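Polyphosphate:AMP phosphotransferase (PDB 5O6M) transfers phosphate from inorganic polyphosphate to nucleotides, converting AMP to ADP and ADP to ATP, and also accepts other nucleoside mono- and diphosphates. Local coordinates at residues 58-64 with 117-123; 87-93 with 106-111; 170-176 with 200-204. The protein carries 1 engineered substitution. All coordinates share one frame; numbering follows the deposited sequence. Where two conformers were deposited one is given.

Contacts 1 and 2 share one parallel sheet, and their centres lie about 9 Å apart. Strand 117-121 of contact 1 runs beside strand 86-90 of contact 2, and a probable hydrogen bond of 2.9 Å from Asp121 N to Ala89 O joins them. Both touch ATP: contact 1 at the terminal phosphate through Arg122, contact 2 at the base and ribose through residues 91-93 and Arg106. Contact 2 is nested within the chain loop that contact 1 closes. Contact 3 comes later in the sequence, its centre about 22 Å from that of contact 1 and 26 Å from that of contact 2. The nearest atoms of contacts 1 and 3 are about 6 Å apart, the side chain of Gln175 about 9 Å from ATP.

Contact 1: residues 58-64 with 117-123; sequences VLVVLQA and LVIFDRS. Engineered in segment 117-123: Asp121 (natural residue Asn). With ATP (adenosine-5'-triphosphate), chain X.
Val60 sits at the middle of a parallel backbone ladder between strands 58-64 and 117-121. Its N donates to Val118 O over 2.8 Å at an almost straight 177°, and its O accepts from Phe120 N. Val118 N to Val58 O, Leu62 N to Phe120 O and Arg122 N to Leu62 O continue the ladder, so residues 58-62 pair in register with 117-121.

Apolar contacts fall on both sheet faces. On the side of Leu59, Val61, Val118 and Phe120, Leu59 CD1 stands 3.5 Å from the centroid of the Phe120 ring, only 4° off its normal, a CH-pi contact over the ring centre. Leu59 reaches it with CG anti to the backbone N (chi1 172°). On the other face Val58 CG1 meets Leu117 CG at 3.9 Å, and Leu62 CD1 meets Ile119 CG2 at 3.7 Å.

Polar groups gather at the C-terminal ends. Ser123 OG donates to Gln63 OE1 (2.9 Å), while Gln63 NE2 binds Glu126 and Tyr210. The engineered Asp121, asparagine in nature, forms a salt bridge to Lys70 and a hydrogen bond to Ser90. Arg122 grips the gamma-phosphate of ATP with two nitrogens, NE to O1G at 2.9 Å and NH2 to O2G at 2.8 Å, each to a separate oxygen; salt bridges to Asp66 (from NH2) and Glu126 (from NH1) hold the guanidinium in place. A water accepts from Arg122 NH1 and donates to Ala64 O.

Such a buried parallel pair, delivering a phosphate-binding arginine at its C-terminal end, is typical of the P-loop NTPase core.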
loop_
_atom_site.group_PDB
_atom_site.type_symbol
_atom_site.label_atom_id
_atom_site.label_comp_id
_atom_site.label_asym_id
_atom_site.label_seq_id
_atom_site.Cartn_x
_atom_site.Cartn_y
_atom_site.Cartn_z
ATOM N N VAL D 58 10.309 -16.239 5.344
ATOM C CA VAL D 58 11.743 -16.308 5.095
ATOM C C VAL D 58 12.191 -15.019 4.415
ATOM O O VAL D 58 11.664 -14.654 3.357
ATOM C CB VAL D 58 12.106 -17.539 4.249
ATOM C CG1 VAL D 58 13.599 -17.593 3.997
ATOM C CG2 VAL D 58 11.613 -18.812 4.942
ATOM N N LEU D 59 13.167 -14.341 5.017
ATOM C CA LEU D 59 13.702 -13.077 4.519
ATOM C C LEU D 59 15.184 -13.246 4.212
ATOM O O LEU D 59 15.967 -13.599 5.102
ATOM C CB LEU D 59 13.488 -11.953 5.538
ATOM C CG LEU D 59 14.164 -10.612 5.243
ATOM C CD1 LEU D 59 13.621 -9.974 3.977
ATOM C CD2 LEU D 59 14.002 -9.666 6.429
ATOM N N VAL D 60 15.564 -12.996 2.961
ATOM C CA VAL D 60 16.955 -13.045 2.521
ATOM C C VAL D 60 17.400 -11.624 2.190
ATOM O O VAL D 60 16.853 -10.989 1.279
ATOM C CB VAL D 60 17.133 -13.980 1.315
ATOM C CG1 VAL D 60 18.565 -13.927 0.802
ATOM C CG2 VAL D 60 16.750 -15.401 1.691
ATOM N N VAL D 61 18.398 -11.130 2.923
ATOM C CA VAL D 61 18.961 -9.800 2.709
ATOM C C VAL D 61 20.233 -9.921 1.878
ATOM O O VAL D 61 21.080 -10.784 2.145
ATOM C CB VAL D 61 19.251 -9.101 4.047
ATOM C CG1 VAL D 61 19.892 -7.739 3.809
ATOM C CG2 VAL D 61 17.971 -8.954 4.853
ATOM N N LEU D 62 20.347 -9.083 0.847
ATOM C CA LEU D 62 21.531 -9.009 -0.003
ATOM C C LEU D 62 22.081 -7.590 0.037
ATOM O O LEU D 62 21.377 -6.640 -0.325
ATOM C CB LEU D 62 21.202 -9.414 -1.439
ATOM C CG LEU D 62 20.697 -10.838 -1.674
ATOM C CD1 LEU D 62 20.468 -11.057 -3.153
ATOM C CD2 LEU D 62 21.687 -11.853 -1.132
ATOM N N GLN D 63 23.329 -7.446 0.478
ATOM C CA GLN D 63 24.046 -6.180 0.406
ATOM C C GLN D 63 25.433 -6.429 -0.176
ATOM O O GLN D 63 26.026 -7.491 0.026
ATOM C CB GLN D 63 24.155 -5.509 1.789
ATOM C CG GLN D 63 22.825 -5.023 2.386
ATOM C CD GLN D 63 22.296 -3.729 1.766
ATOM O OE1 GLN D 63 21.104 -3.433 1.857
ATOM N NE2 GLN D 63 23.181 -2.943 1.164
ATOM N N ALA D 64 25.945 -5.443 -0.909
ATOM C CA ALA D 64 27.263 -5.570 -1.517
ATOM C C ALA D 64 27.716 -4.203 -2.000
ATOM O O ALA D 64 26.904 -3.294 -2.200
ATOM C CB ALA D 64 27.258 -6.571 -2.678
ATOM N N LEU D 117 8.928 -16.326 0.497
ATOM C CA LEU D 117 10.349 -16.031 0.605
ATOM C C LEU D 117 10.597 -14.721 -0.124
ATOM O O LEU D 117 10.308 -14.608 -1.320
ATOM C CB LEU D 117 11.200 -17.161 0.018
ATOM C CG LEU D 117 12.717 -17.137 0.237
ATOM C CD1 LEU D 117 13.340 -18.454 -0.199
ATOM C CD2 LEU D 117 13.381 -15.977 -0.495
ATOM N N VAL D 118 11.129 -13.737 0.590
ATOM C CA VAL D 118 11.379 -12.421 0.025
ATOM C C VAL D 118 12.877 -12.160 0.023
ATOM O O VAL D 118 13.568 -12.432 1.010
ATOM C CB VAL D 118 10.632 -11.317 0.796
ATOM C CG1 VAL D 118 11.106 -9.952 0.339
ATOM C CG2 VAL D 118 9.128 -11.457 0.597
ATOM N N ILE D 119 13.371 -11.628 -1.089
ATOM C CA ILE D 119 14.753 -11.193 -1.208
ATOM C C ILE D 119 14.757 -9.674 -1.164
ATOM O O ILE D 119 14.118 -9.021 -1.998
ATOM C CB ILE D 119 15.403 -11.714 -2.494
ATOM C CG1 ILE D 119 15.345 -13.241 -2.524
ATOM C CG2 ILE D 119 16.841 -11.237 -2.592
ATOM C CD1 ILE D 119 15.392 -13.824 -3.920
ATOM N N PHE D 120 15.448 -9.114 -0.173
ATOM C CA PHE D 120 15.691 -7.677 -0.126
ATOM C C PHE D 120 16.908 -7.367 -0.991
ATOM O O PHE D 120 18.041 -7.701 -0.631
ATOM C CB PHE D 120 15.889 -7.201 1.311
ATOM C CG PHE D 120 14.602 -6.937 2.050
ATOM C CD1 PHE D 120 13.377 -7.235 1.471
ATOM C CD2 PHE D 120 14.617 -6.367 3.315
ATOM C CE1 PHE D 120 12.190 -6.984 2.150
ATOM C CE2 PHE D 120 13.437 -6.113 3.996
ATOM C CZ PHE D 120 12.223 -6.420 3.415
ATOM N N ASP D 121 16.666 -6.750 -2.145
ATOM C CA ASP D 121 17.730 -6.274 -3.027
ATOM C C ASP D 121 18.115 -4.892 -2.517
ATOM O O ASP D 121 17.508 -3.880 -2.874
ATOM C CB ASP D 121 17.258 -6.256 -4.476
ATOM C CG ASP D 121 18.192 -5.489 -5.391
ATOM O OD1 ASP D 121 19.396 -5.400 -5.083
ATOM O OD2 ASP D 121 17.715 -4.976 -6.425
ATOM N N ARG D 122 19.141 -4.855 -1.662
ATOM C CA ARG D 122 19.384 -3.721 -0.776
ATOM C C ARG D 122 18.282 -3.691 0.277
ATOM O O ARG D 122 17.265 -4.377 0.124
ATOM C CB ARG D 122 19.444 -2.409 -1.560
ATOM C CG ARG D 122 20.650 -2.308 -2.485
ATOM C CD ARG D 122 20.760 -0.924 -3.103
ATOM N NE ARG D 122 21.718 -0.901 -4.204
ATOM C CZ ARG D 122 23.021 -0.687 -4.059
ATOM N NH1 ARG D 122 23.531 -0.467 -2.854
ATOM N NH2 ARG D 122 23.812 -0.687 -5.123
ATOM N N SER D 123 18.454 -2.925 1.347
ATOM C CA SER D 123 17.569 -3.092 2.490
ATOM C C SER D 123 17.641 -1.860 3.380
ATOM O O SER D 123 18.166 -0.811 2.990
ATOM C CB SER D 123 17.940 -4.349 3.281
ATOM O OG SER D 123 19.203 -4.175 3.897
HETATM P PG ATP X . 21.479 -1.266 -8.067
HETATM O O1G ATP X . 20.814 -1.826 -6.839
HETATM O O2G ATP X . 22.904 -0.788 -7.802
HETATM O O3G ATP X . 21.501 -2.261 -9.237
HETATM P PB ATP X . 19.696 0.321 -9.765
HETATM O O1B ATP X . 20.285 1.245 -10.759
HETATM O O2B ATP X . 19.222 -1.032 -10.296
HETATM O O3B ATP X . 20.696 0.031 -8.561
HETATM P PA ATP X . 18.002 1.273 -7.526
HETATM O O1A ATP X . 17.440 0.041 -6.933
HETATM O O2A ATP X . 17.009 2.430 -7.612
HETATM O O3A ATP X . 18.458 0.995 -9.027
HETATM O "O5'" ATP X . 19.237 1.845 -6.606
HETATM C "C5'" ATP X . 19.665 3.215 -6.748
HETATM C "C4'" ATP X . 20.426 3.712 -5.541
HETATM O "O4'" ATP X . 19.562 3.845 -4.391
HETATM C "C3'" ATP X . 21.625 2.868 -5.078
HETATM O "O3'" ATP X . 22.833 3.565 -5.357
HETATM C "C2'" ATP X . 21.414 2.733 -3.558
HETATM O "O2'" ATP X . 22.606 2.922 -2.805
HETATM C "C1'" ATP X . 20.446 3.879 -3.295
HETATM N N9 ATP X . 19.703 3.790 -2.042
HETATM C C8 ATP X . 19.037 2.709 -1.530
HETATM N N7 ATP X . 18.556 2.897 -0.324
HETATM C C5 ATP X . 18.928 4.199 -0.023
HETATM C C6 ATP X . 18.736 5.003 1.119
HETATM N N6 ATP X . 18.142 4.578 2.237
HETATM N N1 ATP X . 19.223 6.262 1.087
HETATM C C2 ATP X . 19.868 6.676 -0.007
HETATM N N3 ATP X . 20.124 6.006 -1.132
HETATM C C4 ATP X . 19.625 4.766 -1.077
HETATM O O HOH W 1 26.375 -0.327 -2.777
#

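Contact 2: residues 87-93 with 106-111; sequences RVASFGV and RVHQQV. With ATP (adenosine-5'-triphosphate), chain X.
Phe91 packs against Arg106 and Val107 where strand 86-90, an outermost strand, within this chain, of the P-loop kinase sheet, runs into the ATP pocket. This is the tight part. Val107 CG2 lies over one face of the ring, nearest CE1 at 3.7 Å, in a CH-pi contact offset toward the rim. Arg106 O meets the edge of the same ring, in its plane, 3.4 Å from CE1. Phe91 CD1 in turn lies over one face of the Arg106 guanidinium, the two planes turned 56° apart, and the rings of Phe91 and Phe120 meet edge-to-face.

The other end of the contact is looser and partly exposed to solvent. Here Arg87 NH2 donates to Gln110 O over 3.1 Å from well above the carbonyl plane, and NH1 adds only a weak bond to Gln110 OE1. The Arg87 NE is engaged by Glu116 in a salt bridge.

Back at the pocket, Arg106 is extended from CG to NE, and its guanidinium also forms a salt bridge with Glu98. Its NH1 and NH2 close end-on upon a single atom, Gly92 O, at 2.8 and 3.0 Å respectively, and NH2 comes within 3.1 Å of N7 of the ATP base.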
loop_
_atom_site.group_PDB
_atom_site.type_symbol
_atom_site.label_atom_id
_atom_site.label_comp_id
_atom_site.label_asym_id
_atom_site.label_seq_id
_atom_site.Cartn_x
_atom_site.Cartn_y
_atom_site.Cartn_z
ATOM N N ARG D 87 9.609 -13.536 -4.065
ATOM C CA ARG D 87 9.390 -12.153 -4.464
ATOM C C ARG D 87 10.624 -11.321 -4.146
ATOM O O ARG D 87 11.241 -11.491 -3.091
ATOM C CB ARG D 87 8.169 -11.555 -3.756
ATOM C CG ARG D 87 7.986 -10.066 -4.011
ATOM C CD ARG D 87 6.653 -9.561 -3.489
ATOM N NE ARG D 87 6.504 -9.722 -2.045
ATOM C CZ ARG D 87 6.930 -8.837 -1.145
ATOM N NH1 ARG D 87 7.544 -7.732 -1.541
ATOM N NH2 ARG D 87 6.744 -9.058 0.149
ATOM N N VAL D 88 10.990 -10.430 -5.062
ATOM C CA VAL D 88 12.119 -9.524 -4.874
ATOM C C VAL D 88 11.585 -8.133 -4.564
ATOM O O VAL D 88 10.744 -7.602 -5.302
ATOM C CB VAL D 88 13.035 -9.500 -6.109
ATOM C CG1 VAL D 88 14.177 -8.510 -5.904
ATOM C CG2 VAL D 88 13.566 -10.894 -6.397
ATOM N N ALA D 89 12.071 -7.540 -3.478
ATOM C CA ALA D 89 11.771 -6.157 -3.124
ATOM C C ALA D 89 13.061 -5.355 -3.209
ATOM O O ALA D 89 14.001 -5.598 -2.443
ATOM C CB ALA D 89 11.155 -6.050 -1.728
ATOM N N SER D 90 13.110 -4.416 -4.147
ATOM C CA SER D 90 14.276 -3.572 -4.348
ATOM C C SER D 90 14.088 -2.254 -3.616
ATOM O O SER D 90 12.977 -1.724 -3.548
ATOM C CB SER D 90 14.504 -3.299 -5.836
ATOM O OG SER D 90 14.776 -4.490 -6.538
ATOM N N PHE D 91 15.176 -1.736 -3.055
ATOM C CA PHE D 91 15.163 -0.458 -2.359
ATOM C C PHE D 91 16.163 0.474 -3.028
ATOM O O PHE D 91 17.370 0.211 -3.008
ATOM C CB PHE D 91 15.474 -0.632 -0.870
ATOM C CG PHE D 91 14.425 -1.407 -0.116
ATOM C CD1 PHE D 91 13.249 -0.787 0.289
ATOM C CD2 PHE D 91 14.614 -2.747 0.189
ATOM C CE1 PHE D 91 12.279 -1.488 0.979
ATOM C CE2 PHE D 91 13.647 -3.457 0.883
ATOM C CZ PHE D 91 12.478 -2.829 1.277
ATOM N N GLY D 92 15.655 1.558 -3.616
ATOM C CA GLY D 92 16.465 2.589 -4.211
ATOM C C GLY D 92 16.437 3.869 -3.401
ATOM O O GLY D 92 16.081 3.881 -2.217
ATOM N N VAL D 93 16.807 4.966 -4.047
ATOM C CA VAL D 93 16.896 6.228 -3.303
ATOM C C VAL D 93 15.503 6.630 -2.825
ATOM O O VAL D 93 14.552 6.645 -3.625
ATOM C CB VAL D 93 17.536 7.321 -4.167
ATOM C CG1 VAL D 93 17.986 6.756 -5.504
ATOM C CG2 VAL D 93 16.589 8.508 -4.348
ATOM N N ARG D 106 9.151 2.153 4.834
ATOM C CA ARG D 106 9.110 1.558 3.504
ATOM C C ARG D 106 9.675 0.143 3.477
ATOM O O ARG D 106 9.342 -0.625 2.569
ATOM C CB ARG D 106 9.862 2.436 2.503
ATOM C CG ARG D 106 11.365 2.450 2.694
ATOM C CD ARG D 106 12.041 3.125 1.518
ATOM N NE ARG D 106 13.489 2.941 1.542
ATOM C CZ ARG D 106 14.282 3.179 0.504
ATOM N NH1 ARG D 106 13.765 3.616 -0.637
ATOM N NH2 ARG D 106 15.590 2.981 0.608
ATOM N N VAL D 107 10.533 -0.213 4.434
ATOM C CA VAL D 107 11.088 -1.564 4.468
ATOM C C VAL D 107 10.128 -2.526 5.159
ATOM O O VAL D 107 9.911 -3.649 4.689
ATOM C CB VAL D 107 12.471 -1.567 5.148
ATOM C CG1 VAL D 107 13.005 -2.984 5.245
ATOM C CG2 VAL D 107 13.444 -0.689 4.382
ATOM N N HIS D 108 9.554 -2.113 6.291
ATOM C CA HIS D 108 8.633 -2.984 7.013
ATOM C C HIS D 108 7.473 -3.425 6.128
ATOM O O HIS D 108 7.013 -4.570 6.221
ATOM C CB HIS D 108 8.101 -2.285 8.265
ATOM C CG HIS D 108 7.572 -3.231 9.300
ATOM N ND1 HIS D 108 7.265 -2.837 10.584
ATOM C CD2 HIS D 108 7.314 -4.561 9.243
ATOM C CE1 HIS D 108 6.826 -3.877 11.269
ATOM N NE2 HIS D 108 6.849 -4.936 10.480
ATOM N N GLN D 109 6.989 -2.523 5.270
ATOM C CA GLN D 109 5.878 -2.837 4.378
ATOM C C GLN D 109 6.150 -4.081 3.547
ATOM O O GLN D 109 5.216 -4.804 3.181
ATOM C CB GLN D 109 5.609 -1.640 3.460
ATOM C CG GLN D 109 4.592 -1.904 2.370
ATOM C CD GLN D 109 3.231 -2.252 2.925
ATOM O OE1 GLN D 109 2.786 -1.678 3.921
ATOM N NE2 GLN D 109 2.560 -3.201 2.287
ATOM N N GLN D 110 7.417 -4.352 3.251
ATOM C CA GLN D 110 7.805 -5.374 2.291
ATOM C C GLN D 110 8.179 -6.714 2.915
ATOM O O GLN D 110 8.564 -7.625 2.179
ATOM C CB GLN D 110 8.981 -4.869 1.444
ATOM C CG GLN D 110 8.703 -3.595 0.669
ATOM C CD GLN D 110 7.718 -3.823 -0.458
ATOM O OE1 GLN D 110 7.493 -4.960 -0.872
ATOM N NE2 GLN D 110 7.143 -2.745 -0.979
ATOM N N VAL D 111 8.064 -6.871 4.231
ATOM C CA VAL D 111 8.499 -8.105 4.887
ATOM C C VAL D 111 7.728 -9.286 4.307
ATOM O O VAL D 111 6.597 -9.113 3.826
ATOM C CB VAL D 111 8.319 -8.033 6.412
ATOM C CG1 VAL D 111 9.091 -6.856 6.990
ATOM C CG2 VAL D 111 6.845 -7.954 6.770
HETATM P PG ATP X . 21.479 -1.266 -8.067
HETATM O O1G ATP X . 20.814 -1.826 -6.839
HETATM O O2G ATP X . 22.904 -0.788 -7.802
HETATM O O3G ATP X . 21.501 -2.261 -9.237
HETATM P PB ATP X . 19.696 0.321 -9.765
HETATM O O1B ATP X . 20.285 1.245 -10.759
HETATM O O2B ATP X . 19.222 -1.032 -10.296
HETATM O O3B ATP X . 20.696 0.031 -8.561
HETATM P PA ATP X . 18.002 1.273 -7.526
HETATM O O1A ATP X . 17.440 0.041 -6.933
HETATM O O2A ATP X . 17.009 2.430 -7.612
HETATM O O3A ATP X . 18.458 0.995 -9.027
HETATM O "O5'" ATP X . 19.237 1.845 -6.606
HETATM C "C5'" ATP X . 19.665 3.215 -6.748
HETATM C "C4'" ATP X . 20.426 3.712 -5.541
HETATM O "O4'" ATP X . 19.562 3.845 -4.391
HETATM C "C3'" ATP X . 21.625 2.868 -5.078
HETATM O "O3'" ATP X . 22.833 3.565 -5.357
HETATM C "C2'" ATP X . 21.414 2.733 -3.558
HETATM O "O2'" ATP X . 22.606 2.922 -2.805
HETATM C "C1'" ATP X . 20.446 3.879 -3.295
HETATM N N9 ATP X . 19.703 3.790 -2.042
HETATM C C8 ATP X . 19.037 2.709 -1.530
HETATM N N7 ATP X . 18.556 2.897 -0.324
HETATM C C5 ATP X . 18.928 4.199 -0.023
HETATM C C6 ATP X . 18.736 5.003 1.119
HETATM N N6 ATP X . 18.142 4.578 2.237
HETATM N N1 ATP X . 19.223 6.262 1.087
HETATM C C2 ATP X . 19.868 6.676 -0.007
HETATM N N3 ATP X . 20.124 6.006 -1.132
HETATM C C4 ATP X . 19.625 4.766 -1.077
#

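Contact 3: residues 170-176 with 200-204; sequences ISKDEQR and RRLWD
The first turn of helix 172-183, N-capped by Ser171 OG accepting from Glu174 N, docks on the corner where helix 195-201 gives way to helix 203-217, with Trp203 and Arg200 as its two footholds. The chain between the segments carries Arg193 of the ATP pocket, so the contact probably forms part of the base of the lid found in P-loop kinases.

Trp203 offers a flat face to Lys172. Lys172 CA makes a CH-pi contact 3.5 Å from the centroid of the six-membered ring, and CB stands as close over the plane. With CG anti to the backbone N (chi1 -174°) and an extended chain beyond, the lysine carbons run on across the indole. The ring edge meets oxygens: Gln175 OE1 lies near its plane, 2.9 Å from CE3, and Ile170 O comes within 3.4 Å of CH2. A leucine in place of Trp203 would probably leave Lys172 without its flat support and Gln175 OE1 without the ring edge beside it.

Arg200 NH1 serves two acceptors, Lys172 O at 2.9 Å and Gln175 OE1 at 3.2 Å, both close to the guanidinium plane. Arg176 CG covers one face of that plane and Lys172 CE the opposite one. Arg200 NH2 donates to Glu267 O, at the C-terminal residue of another subunit, and Gln175 NE2 binds Asp66 O.

Arg200 is thus sandwiched by aliphatic carbons, while Lys172 NZ stays 5.3 Å from its NH2. Asp204 OD2, 4.7 Å from that NZ, may soften the repulsion. Two neutral oxygens hold NH1, whereas the chain end meeting NH2 is probably a carboxylate, so the arginine's charge is probably balanced across the subunit interface.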
loop_
_atom_site.group_PDB
_atom_site.type_symbol
_atom_site.label_atom_id
_atom_site.label_comp_id
_atom_site.label_asym_id
_atom_site.label_seq_id
_atom_site.Cartn_x
_atom_site.Cartn_y
_atom_site.Cartn_z
ATOM N N ILE D 170 33.541 -8.425 -2.294
ATOM C CA ILE D 170 34.497 -8.349 -3.387
ATOM C C ILE D 170 35.608 -7.379 -3.000
ATOM O O ILE D 170 35.461 -6.536 -2.108
ATOM C CB ILE D 170 33.847 -7.923 -4.721
ATOM C CG1 ILE D 170 33.269 -6.511 -4.610
ATOM C CG2 ILE D 170 32.776 -8.926 -5.144
ATOM C CD1 ILE D 170 32.952 -5.874 -5.949
ATOM N N SER D 171 36.734 -7.508 -3.691
ATOM C CA SER D 171 37.887 -6.648 -3.482
ATOM C C SER D 171 37.766 -5.364 -4.298
ATOM O O SER D 171 36.961 -5.259 -5.227
ATOM C CB SER D 171 39.165 -7.387 -3.866
ATOM O OG SER D 171 39.151 -7.683 -5.251
ATOM N N LYS D 172 38.603 -4.382 -3.949
ATOM C CA LYS D 172 38.572 -3.107 -4.660
ATOM C C LYS D 172 38.974 -3.281 -6.118
ATOM O O LYS D 172 38.386 -2.660 -7.012
ATOM C CB LYS D 172 39.490 -2.094 -3.977
ATOM C CG LYS D 172 39.407 -0.706 -4.582
ATOM C CD LYS D 172 40.273 0.297 -3.838
ATOM C CE LYS D 172 40.179 1.674 -4.484
ATOM N NZ LYS D 172 40.793 2.744 -3.643
ATOM N N ASP D 173 39.977 -4.121 -6.378
ATOM C CA ASP D 173 40.403 -4.357 -7.753
ATOM C C ASP D 173 39.373 -5.180 -8.517
ATOM O O ASP D 173 39.170 -4.970 -9.720
ATOM C CB ASP D 173 41.767 -5.047 -7.771
ATOM C CG ASP D 173 42.066 -5.718 -9.100
ATOM O OD1 ASP D 173 42.259 -4.999 -10.106
ATOM O OD2 ASP D 173 42.112 -6.966 -9.136
ATOM N N GLU D 174 38.713 -6.125 -7.840
ATOM C CA GLU D 174 37.665 -6.895 -8.501
ATOM C C GLU D 174 36.517 -5.998 -8.949
ATOM O O GLU D 174 35.991 -6.159 -10.057
ATOM C CB GLU D 174 37.156 -8.006 -7.588
ATOM C CG GLU D 174 36.003 -8.776 -8.206
ATOM C CD GLU D 174 36.411 -9.527 -9.460
ATOM O OE1 GLU D 174 37.608 -9.852 -9.600
ATOM O OE2 GLU D 174 35.537 -9.775 -10.318
ATOM N N GLN D 175 36.109 -5.049 -8.103
ATOM C CA GLN D 175 35.051 -4.132 -8.510
ATOM C C GLN D 175 35.452 -3.365 -9.762
ATOM O O GLN D 175 34.612 -3.090 -10.629
ATOM C CB GLN D 175 34.720 -3.154 -7.383
ATOM C CG GLN D 175 33.650 -2.148 -7.775
ATOM C CD GLN D 175 33.440 -1.058 -6.744
ATOM O OE1 GLN D 175 34.398 -0.486 -6.225
ATOM N NE2 GLN D 175 32.180 -0.770 -6.438
ATOM N N ARG D 176 36.736 -3.013 -9.876
ATOM C CA ARG D 176 37.194 -2.260 -11.038
ATOM C C ARG D 176 36.916 -3.019 -12.328
ATOM O O ARG D 176 36.476 -2.427 -13.321
ATOM C CB ARG D 176 38.686 -1.948 -10.908
ATOM C CG ARG D 176 39.125 -0.678 -11.625
ATOM C CD ARG D 176 40.230 -0.943 -12.646
ATOM N NE ARG D 176 41.019 -2.131 -12.330
ATOM C CZ ARG D 176 41.044 -3.232 -13.076
ATOM N NH1 ARG D 176 40.334 -3.297 -14.195
ATOM N NH2 ARG D 176 41.788 -4.266 -12.709
ATOM N N ARG D 200 32.740 4.558 -5.808
ATOM C CA ARG D 200 34.002 3.827 -5.847
ATOM C C ARG D 200 35.125 4.646 -5.230
ATOM O O ARG D 200 35.976 4.110 -4.513
ATOM C CB ARG D 200 34.361 3.456 -7.283
ATOM C CG ARG D 200 35.796 3.007 -7.398
ATOM C CD ARG D 200 36.088 2.269 -8.677
ATOM N NE ARG D 200 37.505 1.935 -8.731
ATOM C CZ ARG D 200 38.027 0.845 -8.182
ATOM N NH1 ARG D 200 37.242 -0.013 -7.547
ATOM N NH2 ARG D 200 39.329 0.614 -8.265
ATOM N N ARG D 201 35.145 5.947 -5.514
ATOM C CA ARG D 201 36.136 6.833 -4.918
ATOM C C ARG D 201 36.063 6.814 -3.394
ATOM O O ARG D 201 37.068 7.080 -2.723
ATOM C CB ARG D 201 35.936 8.238 -5.484
ATOM C CG ARG D 201 36.786 9.328 -4.887
ATOM C CD ARG D 201 36.337 10.662 -5.452
ATOM N NE ARG D 201 34.993 11.011 -5.000
ATOM C CZ ARG D 201 34.704 11.512 -3.803
ATOM N NH1 ARG D 201 35.669 11.737 -2.923
ATOM N NH2 ARG D 201 33.445 11.790 -3.490
ATOM N N LEU D 202 34.891 6.503 -2.834
ATOM C CA LEU D 202 34.684 6.376 -1.395
ATOM C C LEU D 202 34.811 4.933 -0.899
ATOM O O LEU D 202 34.261 4.605 0.157
ATOM C CB LEU D 202 33.311 6.932 -1.008
ATOM C CG LEU D 202 33.049 8.428 -1.155
ATOM C CD1 LEU D 202 31.557 8.699 -1.172
ATOM C CD2 LEU D 202 33.708 9.195 -0.020
ATOM N N TRP D 203 35.507 4.069 -1.640
ATOM C CA TRP D 203 35.540 2.643 -1.316
ATOM C C TRP D 203 35.816 2.390 0.165
ATOM O O TRP D 203 35.129 1.586 0.807
ATOM C CB TRP D 203 36.596 1.942 -2.172
ATOM C CG TRP D 203 36.827 0.510 -1.790
ATOM C CD1 TRP D 203 37.655 0.049 -0.808
ATOM C CD2 TRP D 203 36.258 -0.652 -2.412
ATOM N NE1 TRP D 203 37.616 -1.322 -0.760
ATOM C CE2 TRP D 203 36.770 -1.779 -1.737
ATOM C CE3 TRP D 203 35.359 -0.848 -3.465
ATOM C CZ2 TRP D 203 36.415 -3.081 -2.080
ATOM C CZ3 TRP D 203 35.010 -2.143 -3.806
ATOM C CH2 TRP D 203 35.535 -3.242 -3.115
ATOM N N ASP D 204 36.816 3.070 0.730
ATOM C CA ASP D 204 37.228 2.754 2.097
ATOM C C ASP D 204 36.178 3.178 3.117
ATOM O O ASP D 204 35.927 2.456 4.090
ATOM C CB ASP D 204 38.580 3.394 2.406
ATOM C CG ASP D 204 39.705 2.801 1.579
ATOM O OD1 ASP D 204 39.777 1.556 1.488
ATOM O OD2 ASP D 204 40.515 3.572 1.024
#